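PDB 5WXU: 11S globulin from Wrightia tinctoria, which probably serves as a nutrient reservoir of the seed and binds the plant hormone auxin (indole-3-acetic acid). Local coordinates for residues Trp222-Val225 with Phe226-Leu229; Glu297-Asn301 with Pro302-Asp306; Leu323-Leu326 with Arg327-Gln330; Ile387-Gln390 with Asn391-Tyr394; Ala445-Leu448 with Lys449-Glu453. All blocks are in the same frame, centred on the assembly; numbering follows the deposited sequence. Where two conformers were deposited one is given.

All five contacts are local, between neighbours along the chain where a strand or helix begins, ends or turns. Contacts 1 and 4 are buried, and both are built on beta turns: contact 1 is held by asparagine and glutamine amides, contact 4 by tyrosine rings over aliphatic side chains. Contacts 2, 3 and 5 are partly buried. Contact 2 relies on charge, whereas contacts 3 and 5 are helical, with leucine and isoleucine packing in 325-329 and mostly polar side chains in 442-450. Contacts 2 and 3 come within about 4 Å at their nearest atoms and touch the same neighbouring subunit; contacts 4 and 5 share another. Contact 1 lies about 61 Å from contact 5, centre to centre.

Contact 1: residues Trp222-Val225 with Phe226-Leu229; sequences WNNV and FQPL
Asn224 and Gln227 close a type I beta turn at the end of strand 221-224, with Gln227 N donating to Asn224 O at 3.0 Å. A second type I turn, from Phe226 to Leu229, overlaps it and carries a weak bond from Leu229 N to Phe226 O. The side chain of Asn224 is folded forward over the first turn: CG stands anti to the backbone N (chi1 176°), beside its own carbonyl carbon, which brings OD1 within 3.0 Å of Phe226 N. This bond is fairly straight, 159° at the hydrogen, although the N-H sits above the amide plane and not on a lone pair. The same OD1 lies 3.4 Å from Phe226 CD2, with amide and ring planes 82° apart, while Val225 CG2 sits over one ring face. Gln227 crosses Asn224 at about a right angle, its CD 3.7 Å from Asn224 CB, and a water links Gln227 OE1 to Asn224 N. Pro228 CD lies 3.3 Å from Asn224 O. Beyond the turn, Asn224 ND2 donates to the carbonyls of Gly204 and Leu248, and Gln227 NE2 to Gln249 O. Pro228 and Leu229 pack on Ser371 and Leu395 of a neighbouring subunit. Putting an alanine here would probably leave Phe226 N without its side-chain acceptor and the carbonyls of Gly204 and Leu248 without their shared donor. The arrangement is an Asx turn set within a beta turn, leading from a strand of the N-terminal cupin sheet toward helix 231-238.

Contact 2: residues Glu297-Asn301 with Pro302-Asp306; sequences ENLLN and PERAD
Glu297 meets Arg304 in a salt-bridge network that also takes in Asp306, spanning the link between strand 296-298 and a 3-10 turn at 302-304 in the second cupin region. Glu297 OE2 is gripped side-on by two nitrogens, Arg304 NE at 2.8 Å and Arg304 NH2 at 2.7 Å. It lies close to the guanidinium plane, with carboxylate and guanidinium planes 54° apart. The other oxygen, OE1, pairs with Arg294, while Arg304 NH2 also donates to Thr317 O, and NH1 bonds Asp306 OD2 at 2.9 Å. Next, Asn298 turns OD1 back to Leu300 N at 2.9 Å, an Asx turn that bends the chain away from the strand. Leu299 runs beside Arg304 and puts CD2 over one guanidinium face, 4.0 Å from CZ. Asn301 was deposited in two conformers; in the one described here OD1 accepts from Glu303 N, a bond doubtful to that extent. Along the backbone, Asn301 O takes the N-H of Arg304 at 2.9 Å, with the donor lying 53° out of the carbonyl plane.

Contact 3: residues Leu323-Leu326 with Arg327-Gln330; sequences LPIL and RKLQ
Ile325 and Leu329 pack one turn apart on the buried side of the short helix 325-329, which links strands 313-318 and 332-338 in the second cupin region. The Ile325 CG1 branch reaches Leu329 CG at 4.3 Å. Leu329 CG is anti to its carbonyl carbon and beside its backbone N (chi1 -60°), which tucks CG back to 3.4 Å from Ile325 O. That carbonyl is therefore flanked by aliphatic carbon as well as bonded: Leu329 N donates to it at 3.2 Å, in the carbonyl plane with a C=O...N angle of 156°, and Lys328 N adds a weak second bond. On the same flank the aliphatic run of Lys328 passes Ile325, CD to CG1 at 4.5 Å, before the amine of this exposed residue runs on past it. Ile325, Leu326 and Leu329 all rest on Ala161 of strand 158-162, a strand from the other half of the chain, and Leu326 touches Leu318 as well. The helix thus packs against strand 158-162 while also touching strand 313-318 of its own half. Arg327 takes another course: its CB lies against Pro324 O, and its chain bends at chi2 to carry the guanidinium outward, where it makes a long, weak ion pair with Asp412. Its backbone N stays with the first turn, donating to Pro324 O at 3.0 Å. A water donates to the same oxygen and weakly accepts from Lys328 N. At the far end Gln330 leaves the helix with positive phi (58°), its N still making a weak bond to Leu326 O at 2.9 Å.

Contact 4: residues Ile387-Gln390 with Asn391-Tyr394; sequences IIPQ and NYVY
Tyr394 holds CG in the crowded position between its backbone N and carbonyl carbon (chi1 60°), while Ile388 keeps CG1 anti to its carbonyl carbon (chi1 -60°). Together these torsions lay the isoleucine branch over a face of the tyrosine ring. The result is a CH-pi contact, Ile388 CD1 standing 3.6 Å from the Tyr394 ring centroid. CD1 is displaced toward the rim and comes to 3.3 Å from Tyr394 CD2, a tight fit, and Ile388 CG2 touches Tyr394 CD1 at 3.7 Å. CG2 also reaches back to Tyr392 CB at 3.9 Å, so one isoleucine bridges both tyrosines. A second CH-pi contact belongs to Pro389, whose CG lies 4.0 Å from the centroid of the Tyr392 ring, over its face, with Gln390 O near the ring plane at the edge. A type II turn from Pro389 to Tyr392 brings these groups round, closed by Tyr392 N donating to Pro389 O at 3.0 Å. A water donates both to that oxygen and to Tyr392 O. Both hydroxyls have partners outside the turn: Tyr394 OH bonds Asn349 OD1, and Tyr392 OH meets Cys44 O and Leu46 N. Replacing Tyr394 by an alanine would probably open a gap over Ile388 CD1 and leave Asn349 OD1 without its hydroxyl mate. The Gln390 amide binds Gln192 N and Glu190 O of a neighbouring subunit. The turn crosses between two sheets of the second cupin region, from strand 385-388, paired with 354-359, to strand 393-399, paired with 343-349, with Pro389 packed on Cys77 of helix 73-78.

Contact 5: residues Ala445-Leu448 with Lys449-Glu453; sequences ARSL and KYNRE
Ser447 O takes two N-H groups from the next turn: Asn451 N at 3.0 Å and, weakly, Tyr450 N at 3.4 Å. The main bond of Tyr450 N runs instead to Arg446 O at 2.9 Å, nearly straight on to the carbonyl (C=O...N 165°), and Lys449 N pairs with Ala445 O. The three stronger bonds, each i to i+4, are the ladder of helix 442-450; the weak one spans only three residues. Tyr450 CG stands beside its backbone N, anti to the carbonyl carbon (chi1 -52°), which swings CD2 to 3.3 Å from Arg446 O. Lys449 CB covers one face of the ring, 3.5 Å above its plane and over its centre. Tyr450 also touches Arg427, an indole-3-acetate-binding residue of this protein, though no ligand sits on it in this chain. The Lys449 chain runs on extended, and its NZ donates to Val429 O and Arg427 O and pairs with Asp146 of a neighbouring subunit. Asn451 folds over Ser447, with its OD1 3.7 Å from Ser447 CB. Ser447 OG is held by Asp443 O, whereas Asn451 ND2 bonds Gly239 O of that same subunit and a water at 2.7 Å.

Contact 1: residues Trp222-Val225 with Phe226-Leu229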
# COMPACT_ATOMS: atom_id res chain seq x y z
N TRP B 222 7.42 -9.97 -35.52
CA TRP B 222 7.86 -11.25 -35.07
C TRP B 222 9.26 -11.44 -35.62
O TRP B 222 9.45 -11.45 -36.82
CB TRP B 222 6.86 -12.32 -35.58
CG TRP B 222 7.04 -13.70 -35.16
CD1 TRP B 222 8.24 -14.36 -35.06
CD2 TRP B 222 6.02 -14.68 -34.83
NE1 TRP B 222 8.02 -15.68 -34.67
CE2 TRP B 222 6.67 -15.91 -34.58
CE3 TRP B 222 4.60 -14.64 -34.82
CZ2 TRP B 222 5.98 -17.07 -34.19
CZ3 TRP B 222 3.89 -15.85 -34.45
CH2 TRP B 222 4.59 -17.03 -34.14
N ASN B 223 10.25 -11.58 -34.77
CA ASN B 223 11.60 -11.47 -35.23
C ASN B 223 12.59 -12.19 -34.30
O ASN B 223 12.40 -12.23 -33.08
CB ASN B 223 11.90 -9.94 -35.10
CG ASN B 223 13.21 -9.52 -35.67
OD1 ASN B 223 13.55 -9.89 -36.81
ND2 ASN B 223 13.98 -8.68 -34.90
N ASN B 224 13.65 -12.77 -34.87
CA ASN B 224 14.80 -13.22 -34.15
C ASN B 224 15.67 -11.99 -33.81
O ASN B 224 16.26 -11.34 -34.72
CB ASN B 224 15.63 -14.21 -35.01
CG ASN B 224 16.91 -14.66 -34.36
OD1 ASN B 224 17.38 -14.10 -33.37
ND2 ASN B 224 17.54 -15.73 -34.94
N VAL B 225 15.74 -11.65 -32.53
CA VAL B 225 16.44 -10.39 -32.12
C VAL B 225 17.91 -10.29 -32.40
O VAL B 225 18.46 -9.16 -32.36
CB VAL B 225 16.24 -10.05 -30.58
CG1 VAL B 225 14.80 -9.91 -30.28
CG2 VAL B 225 16.92 -10.95 -29.63
N PHE B 226 18.56 -11.43 -32.70
CA PHE B 226 19.96 -11.45 -33.01
C PHE B 226 20.23 -11.08 -34.46
O PHE B 226 21.31 -10.60 -34.75
CB PHE B 226 20.56 -12.82 -32.73
CG PHE B 226 20.47 -13.25 -31.28
CD1 PHE B 226 21.08 -12.52 -30.31
CD2 PHE B 226 19.73 -14.39 -30.91
CE1 PHE B 226 20.98 -12.88 -28.98
CE2 PHE B 226 19.62 -14.75 -29.59
CZ PHE B 226 20.29 -14.02 -28.62
N GLN B 227 19.24 -11.24 -35.32
CA GLN B 227 19.38 -10.91 -36.74
C GLN B 227 19.74 -9.46 -37.05
O GLN B 227 20.57 -9.25 -37.92
CB GLN B 227 18.13 -11.36 -37.54
CG GLN B 227 18.14 -12.88 -37.65
CD GLN B 227 16.98 -13.47 -38.42
OE1 GLN B 227 16.12 -12.76 -38.91
NE2 GLN B 227 17.03 -14.80 -38.65
N PRO B 228 19.09 -8.46 -36.40
CA PRO B 228 19.42 -7.05 -36.77
C PRO B 228 20.67 -6.49 -36.17
O PRO B 228 20.82 -5.29 -36.12
CB PRO B 228 18.19 -6.28 -36.30
CG PRO B 228 17.57 -7.12 -35.23
CD PRO B 228 17.80 -8.55 -35.67
N LEU B 229 21.59 -7.33 -35.71
CA LEU B 229 22.81 -6.93 -35.04
C LEU B 229 24.03 -7.36 -35.89
O LEU B 229 23.99 -8.38 -36.67
CB LEU B 229 22.88 -7.58 -33.67
CG LEU B 229 21.70 -7.25 -32.72
CD1 LEU B 229 21.79 -7.95 -31.39
CD2 LEU B 229 21.63 -5.74 -32.50
O HOH W 1 13.36 -13.65 -37.47

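Contact 2: residues Glu297-Asn301 with Pro302-Asp306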
# COMPACT_ATOMS: atom_id res chain seq x y z
N GLU B 297 -1.65 -21.69 -11.96
CA GLU B 297 -2.55 -22.50 -11.17
C GLU B 297 -3.39 -23.33 -12.13
O GLU B 297 -3.75 -22.87 -13.20
CB GLU B 297 -3.43 -21.56 -10.39
CG GLU B 297 -4.37 -22.21 -9.38
CD GLU B 297 -4.76 -21.31 -8.24
OE1 GLU B 297 -3.88 -20.58 -7.72
OE2 GLU B 297 -5.94 -21.29 -7.83
N ASN B 298 -3.72 -24.52 -11.69
CA ASN B 298 -4.57 -25.43 -12.46
C ASN B 298 -6.02 -25.27 -12.07
O ASN B 298 -6.38 -25.26 -10.89
CB ASN B 298 -4.08 -26.89 -12.29
CG ASN B 298 -4.68 -27.79 -13.31
OD1 ASN B 298 -5.84 -28.15 -13.19
ND2 ASN B 298 -3.89 -28.17 -14.30
N LEU B 299 -6.89 -25.09 -13.07
CA LEU B 299 -8.31 -24.82 -12.82
C LEU B 299 -9.17 -26.06 -13.15
O LEU B 299 -10.38 -25.92 -13.06
CB LEU B 299 -8.76 -23.68 -13.64
CG LEU B 299 -8.09 -22.36 -13.33
CD1 LEU B 299 -8.77 -21.26 -14.09
CD2 LEU B 299 -8.10 -22.08 -11.80
N LEU B 300 -8.54 -27.17 -13.54
CA LEU B 300 -9.32 -28.25 -14.16
C LEU B 300 -10.02 -29.17 -13.22
O LEU B 300 -11.11 -29.71 -13.57
CB LEU B 300 -8.43 -29.11 -15.07
CG LEU B 300 -9.13 -30.17 -15.88
CD1 LEU B 300 -10.39 -29.67 -16.56
CD2 LEU B 300 -8.11 -30.62 -16.90
N ASN B 301 -9.42 -29.42 -12.05
CA ASN B 301 -10.06 -30.29 -11.06
C ASN B 301 -11.41 -29.76 -10.58
O ASN B 301 -11.51 -28.61 -10.10
CB ASN B 301 -9.21 -30.51 -9.78
CG ASN B 301 -9.63 -31.78 -9.00
OD1 ASN B 301 -10.82 -32.08 -8.76
ND2 ASN B 301 -8.64 -32.50 -8.58
N PRO B 302 -12.49 -30.60 -10.67
CA PRO B 302 -13.79 -30.07 -10.14
C PRO B 302 -13.73 -29.71 -8.65
O PRO B 302 -14.54 -28.91 -8.17
CB PRO B 302 -14.77 -31.26 -10.33
CG PRO B 302 -14.12 -32.18 -11.33
CD PRO B 302 -12.62 -31.98 -11.19
N GLU B 303 -12.83 -30.36 -7.91
CA GLU B 303 -12.57 -30.01 -6.51
C GLU B 303 -12.00 -28.59 -6.25
O GLU B 303 -11.97 -28.14 -5.11
CB GLU B 303 -11.71 -31.12 -5.87
CG GLU B 303 -12.56 -32.43 -5.73
CD GLU B 303 -11.85 -33.66 -5.19
OE1 GLU B 303 -10.60 -33.68 -5.10
OE2 GLU B 303 -12.56 -34.65 -4.87
N ARG B 304 -11.55 -27.91 -7.29
CA ARG B 304 -10.98 -26.49 -7.27
C ARG B 304 -12.14 -25.43 -7.53
O ARG B 304 -11.95 -24.21 -7.65
CB ARG B 304 -9.87 -26.39 -8.32
CG ARG B 304 -9.42 -25.01 -8.80
CD ARG B 304 -8.61 -24.36 -7.68
NE ARG B 304 -8.21 -22.95 -7.86
CZ ARG B 304 -9.05 -21.91 -7.91
NH1 ARG B 304 -10.39 -22.07 -7.89
NH2 ARG B 304 -8.57 -20.70 -8.05
N ALA B 305 -13.32 -25.92 -7.68
CA ALA B 305 -14.46 -25.12 -7.90
C ALA B 305 -14.65 -24.19 -6.71
O ALA B 305 -14.46 -24.59 -5.56
CB ALA B 305 -15.66 -25.99 -8.00
N ASP B 306 -15.07 -23.01 -7.05
CA ASP B 306 -15.47 -22.01 -6.07
C ASP B 306 -16.98 -21.92 -5.94
O ASP B 306 -17.46 -21.53 -4.89
CB ASP B 306 -14.85 -20.69 -6.47
CG ASP B 306 -13.30 -20.73 -6.39
OD1 ASP B 306 -12.74 -21.20 -5.38
OD2 ASP B 306 -12.63 -20.32 -7.35

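Contact 3: residues Leu323-Leu326 with Arg327-Gln330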
# COMPACT_ATOMS: atom_id res chain seq x y z
N LEU B 323 -3.60 -16.16 -6.84
CA LEU B 323 -2.30 -16.14 -7.48
C LEU B 323 -1.78 -14.70 -7.43
O LEU B 323 -2.22 -13.85 -8.18
CB LEU B 323 -2.45 -16.61 -8.95
CG LEU B 323 -1.24 -16.66 -9.89
CD1 LEU B 323 -0.16 -17.50 -9.27
CD2 LEU B 323 -1.62 -17.07 -11.28
N PRO B 324 -0.75 -14.42 -6.61
CA PRO B 324 -0.35 -13.07 -6.32
C PRO B 324 0.08 -12.22 -7.46
O PRO B 324 -0.25 -11.04 -7.50
CB PRO B 324 0.81 -13.22 -5.28
CG PRO B 324 0.63 -14.53 -4.75
CD PRO B 324 -0.16 -15.39 -5.68
N ILE B 325 0.77 -12.82 -8.42
CA ILE B 325 1.31 -12.05 -9.59
C ILE B 325 0.21 -11.40 -10.43
O ILE B 325 0.44 -10.41 -11.10
CB ILE B 325 2.24 -12.93 -10.46
CG1 ILE B 325 3.09 -12.04 -11.36
CG2 ILE B 325 1.49 -14.03 -11.15
CD1 ILE B 325 4.15 -12.84 -12.13
N LEU B 326 -1.00 -11.94 -10.33
CA LEU B 326 -2.14 -11.32 -11.01
C LEU B 326 -2.47 -9.92 -10.57
O LEU B 326 -2.99 -9.14 -11.34
CB LEU B 326 -3.38 -12.18 -10.91
CG LEU B 326 -3.35 -13.58 -11.59
CD1 LEU B 326 -4.63 -14.35 -11.39
CD2 LEU B 326 -3.00 -13.50 -13.08
N ARG B 327 -2.11 -9.56 -9.33
CA ARG B 327 -2.32 -8.20 -8.88
C ARG B 327 -1.50 -7.21 -9.67
O ARG B 327 -2.00 -6.20 -10.11
CB ARG B 327 -1.95 -8.11 -7.40
CG ARG B 327 -2.10 -6.75 -6.77
CD ARG B 327 -3.51 -6.49 -6.46
NE ARG B 327 -3.70 -5.30 -5.65
CZ ARG B 327 -4.88 -4.69 -5.52
NH1 ARG B 327 -5.95 -5.17 -6.15
NH2 ARG B 327 -4.99 -3.60 -4.79
N LYS B 328 -0.24 -7.54 -9.96
CA LYS B 328 0.69 -6.69 -10.76
C LYS B 328 0.22 -6.64 -12.22
O LYS B 328 0.23 -5.58 -12.86
CB LYS B 328 2.08 -7.36 -10.72
CG LYS B 328 3.20 -6.86 -11.66
CD LYS B 328 4.43 -7.79 -11.54
CE LYS B 328 5.50 -7.57 -12.62
NZ LYS B 328 6.27 -6.29 -12.45
N LEU B 329 -0.26 -7.78 -12.69
CA LEU B 329 -0.65 -7.91 -14.10
C LEU B 329 -2.02 -7.36 -14.45
O LEU B 329 -2.31 -7.13 -15.63
CB LEU B 329 -0.49 -9.37 -14.54
CG LEU B 329 0.91 -9.98 -14.47
CD1 LEU B 329 0.79 -11.35 -15.12
CD2 LEU B 329 1.93 -9.08 -15.17
N GLN B 330 -2.87 -7.19 -13.45
CA GLN B 330 -4.25 -6.68 -13.61
C GLN B 330 -5.03 -7.59 -14.58
O GLN B 330 -5.72 -7.11 -15.46
CB GLN B 330 -4.24 -5.24 -14.11
CG GLN B 330 -3.30 -4.40 -13.23
CD GLN B 330 -3.61 -2.93 -13.31
OE1 GLN B 330 -3.97 -2.44 -14.35
NE2 GLN B 330 -3.43 -2.22 -12.20
O HOH W 2 1.46 -8.85 -7.91

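Contact 4: residues Ile387-Gln390 with Asn391-Tyr394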
# COMPACT_ATOMS: atom_id res chain seq x y z
N ILE B 387 -15.69 -12.46 -27.25
CA ILE B 387 -15.38 -11.27 -26.44
C ILE B 387 -16.69 -10.65 -25.99
O ILE B 387 -17.56 -10.44 -26.79
CB ILE B 387 -14.52 -10.24 -27.23
CG1 ILE B 387 -13.07 -10.66 -27.37
CG2 ILE B 387 -14.44 -8.93 -26.48
CD1 ILE B 387 -12.81 -12.01 -27.78
N ILE B 388 -16.85 -10.44 -24.69
CA ILE B 388 -17.95 -9.71 -24.12
C ILE B 388 -17.38 -8.44 -23.46
O ILE B 388 -16.74 -8.56 -22.40
CB ILE B 388 -18.77 -10.49 -23.13
CG1 ILE B 388 -19.35 -11.72 -23.81
CG2 ILE B 388 -19.94 -9.66 -22.68
CD1 ILE B 388 -19.71 -12.80 -22.90
N PRO B 389 -17.56 -7.29 -24.08
CA PRO B 389 -17.05 -6.03 -23.41
C PRO B 389 -17.73 -5.74 -22.09
O PRO B 389 -18.87 -6.15 -21.83
CB PRO B 389 -17.40 -4.90 -24.41
CG PRO B 389 -17.57 -5.65 -25.76
CD PRO B 389 -18.21 -6.95 -25.36
N GLN B 390 -16.98 -5.06 -21.22
CA GLN B 390 -17.48 -4.43 -20.00
C GLN B 390 -18.89 -3.89 -20.12
O GLN B 390 -19.21 -3.23 -21.12
CB GLN B 390 -16.53 -3.31 -19.65
CG GLN B 390 -16.96 -2.48 -18.45
CD GLN B 390 -16.02 -1.29 -18.16
OE1 GLN B 390 -15.12 -0.92 -18.92
NE2 GLN B 390 -16.23 -0.67 -16.98
N ASN B 391 -19.73 -4.35 -19.21
CA ASN B 391 -21.07 -3.89 -18.99
C ASN B 391 -22.06 -4.45 -20.02
O ASN B 391 -23.26 -4.19 -19.84
CB ASN B 391 -21.21 -2.35 -18.95
CG ASN B 391 -20.68 -1.71 -17.69
OD1 ASN B 391 -20.31 -2.40 -16.68
ND2 ASN B 391 -20.65 -0.39 -17.69
N TYR B 392 -21.62 -5.17 -21.06
CA TYR B 392 -22.61 -5.80 -21.94
C TYR B 392 -23.27 -6.95 -21.16
O TYR B 392 -22.60 -7.73 -20.48
CB TYR B 392 -21.95 -6.37 -23.21
CG TYR B 392 -21.67 -5.34 -24.28
CD1 TYR B 392 -20.76 -4.29 -24.09
CD2 TYR B 392 -22.19 -5.50 -25.57
CE1 TYR B 392 -20.52 -3.37 -25.09
CE2 TYR B 392 -21.91 -4.61 -26.57
CZ TYR B 392 -21.05 -3.57 -26.35
OH TYR B 392 -20.78 -2.72 -27.36
N VAL B 393 -24.59 -7.10 -21.30
CA VAL B 393 -25.30 -8.15 -20.60
C VAL B 393 -25.21 -9.44 -21.39
O VAL B 393 -25.27 -9.42 -22.63
CB VAL B 393 -26.75 -7.75 -20.33
CG1 VAL B 393 -27.53 -8.87 -19.68
CG2 VAL B 393 -26.74 -6.58 -19.38
N TYR B 394 -25.03 -10.55 -20.70
CA TYR B 394 -24.97 -11.84 -21.42
C TYR B 394 -25.53 -13.01 -20.69
O TYR B 394 -25.49 -13.06 -19.46
CB TYR B 394 -23.54 -12.18 -21.85
CG TYR B 394 -22.52 -12.31 -20.74
CD1 TYR B 394 -22.09 -11.20 -20.05
CD2 TYR B 394 -21.86 -13.49 -20.51
CE1 TYR B 394 -21.12 -11.30 -19.09
CE2 TYR B 394 -20.88 -13.61 -19.54
CZ TYR B 394 -20.51 -12.50 -18.83
OH TYR B 394 -19.52 -12.55 -17.86
O HOH W 3 -20.05 -7.62 -19.51

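Contact 5: residues Ala445-Leu448 with Lys449-Glu453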
# COMPACT_ATOMS: atom_id res chain seq x y z
N ALA B 445 -43.45 -9.72 -8.83
CA ALA B 445 -42.13 -9.16 -8.45
C ALA B 445 -41.48 -10.07 -7.45
O ALA B 445 -40.30 -10.26 -7.54
CB ALA B 445 -42.30 -7.78 -7.89
N ARG B 446 -42.23 -10.66 -6.51
CA ARG B 446 -41.61 -11.67 -5.63
C ARG B 446 -41.06 -12.84 -6.39
O ARG B 446 -39.96 -13.30 -6.10
CB ARG B 446 -42.58 -12.20 -4.59
CG ARG B 446 -42.76 -11.28 -3.48
CD ARG B 446 -43.71 -11.88 -2.44
NE ARG B 446 -44.15 -10.71 -1.71
CZ ARG B 446 -43.46 -10.14 -0.73
NH1 ARG B 446 -42.32 -10.68 -0.27
NH2 ARG B 446 -43.93 -9.03 -0.16
N SER B 447 -41.85 -13.39 -7.33
CA SER B 447 -41.39 -14.48 -8.13
C SER B 447 -40.11 -14.11 -8.81
O SER B 447 -39.16 -14.90 -8.86
CB SER B 447 -42.42 -14.88 -9.19
OG SER B 447 -43.60 -15.44 -8.55
N LEU B 448 -40.05 -12.89 -9.36
CA LEU B 448 -38.80 -12.44 -9.99
C LEU B 448 -37.57 -12.49 -9.05
O LEU B 448 -36.48 -13.01 -9.41
CB LEU B 448 -38.98 -11.06 -10.58
CG LEU B 448 -37.93 -10.60 -11.57
CD1 LEU B 448 -37.92 -11.40 -12.90
CD2 LEU B 448 -38.11 -9.13 -11.86
N LYS B 449 -37.76 -11.99 -7.84
CA LYS B 449 -36.72 -12.05 -6.83
C LYS B 449 -36.26 -13.45 -6.42
O LYS B 449 -35.02 -13.73 -6.35
CB LYS B 449 -37.14 -11.29 -5.54
CG LYS B 449 -36.82 -9.84 -5.58
CD LYS B 449 -36.98 -9.17 -4.22
CE LYS B 449 -36.67 -7.70 -4.25
NZ LYS B 449 -36.16 -7.13 -2.94
N TYR B 450 -37.24 -14.35 -6.16
CA TYR B 450 -36.99 -15.60 -5.45
C TYR B 450 -37.10 -16.93 -6.15
O TYR B 450 -36.72 -17.93 -5.56
CB TYR B 450 -37.83 -15.61 -4.17
CG TYR B 450 -37.64 -14.37 -3.33
CD1 TYR B 450 -36.38 -14.04 -2.84
CD2 TYR B 450 -38.69 -13.51 -3.02
CE1 TYR B 450 -36.18 -12.92 -2.06
CE2 TYR B 450 -38.51 -12.36 -2.25
CZ TYR B 450 -37.24 -12.06 -1.77
OH TYR B 450 -36.99 -10.97 -1.00
N ASN B 451 -37.55 -17.00 -7.41
CA ASN B 451 -37.82 -18.30 -8.06
C ASN B 451 -36.55 -19.13 -8.26
O ASN B 451 -36.59 -20.34 -8.09
CB ASN B 451 -38.59 -18.16 -9.42
CG ASN B 451 -40.14 -18.07 -9.24
OD1 ASN B 451 -40.62 -17.97 -8.15
ND2 ASN B 451 -40.89 -18.14 -10.35
N ARG B 452 -35.44 -18.49 -8.58
CA ARG B 452 -34.13 -19.16 -8.60
C ARG B 452 -33.36 -18.89 -7.29
O ARG B 452 -33.01 -17.73 -7.00
CB ARG B 452 -33.33 -18.70 -9.79
CG ARG B 452 -33.99 -19.14 -11.10
CD ARG B 452 -33.68 -20.59 -11.34
NE ARG B 452 -33.68 -20.82 -12.74
CZ ARG B 452 -33.17 -21.89 -13.32
NH1 ARG B 452 -32.65 -22.89 -12.61
NH2 ARG B 452 -33.27 -21.94 -14.62
N GLU B 453 -33.09 -19.96 -6.56
CA GLU B 453 -32.38 -19.91 -5.29
C GLU B 453 -30.89 -20.22 -5.45
O GLU B 453 -30.16 -20.16 -4.50
CB GLU B 453 -33.03 -20.85 -4.25
CG GLU B 453 -34.35 -20.26 -3.70
CD GLU B 453 -34.18 -18.87 -3.05
OE1 GLU B 453 -33.15 -18.63 -2.33
OE2 GLU B 453 -35.06 -17.98 -3.29
O HOH W 4 -43.53 -17.92 -10.96
O HOH W 5 -35.87 -15.74 -10.07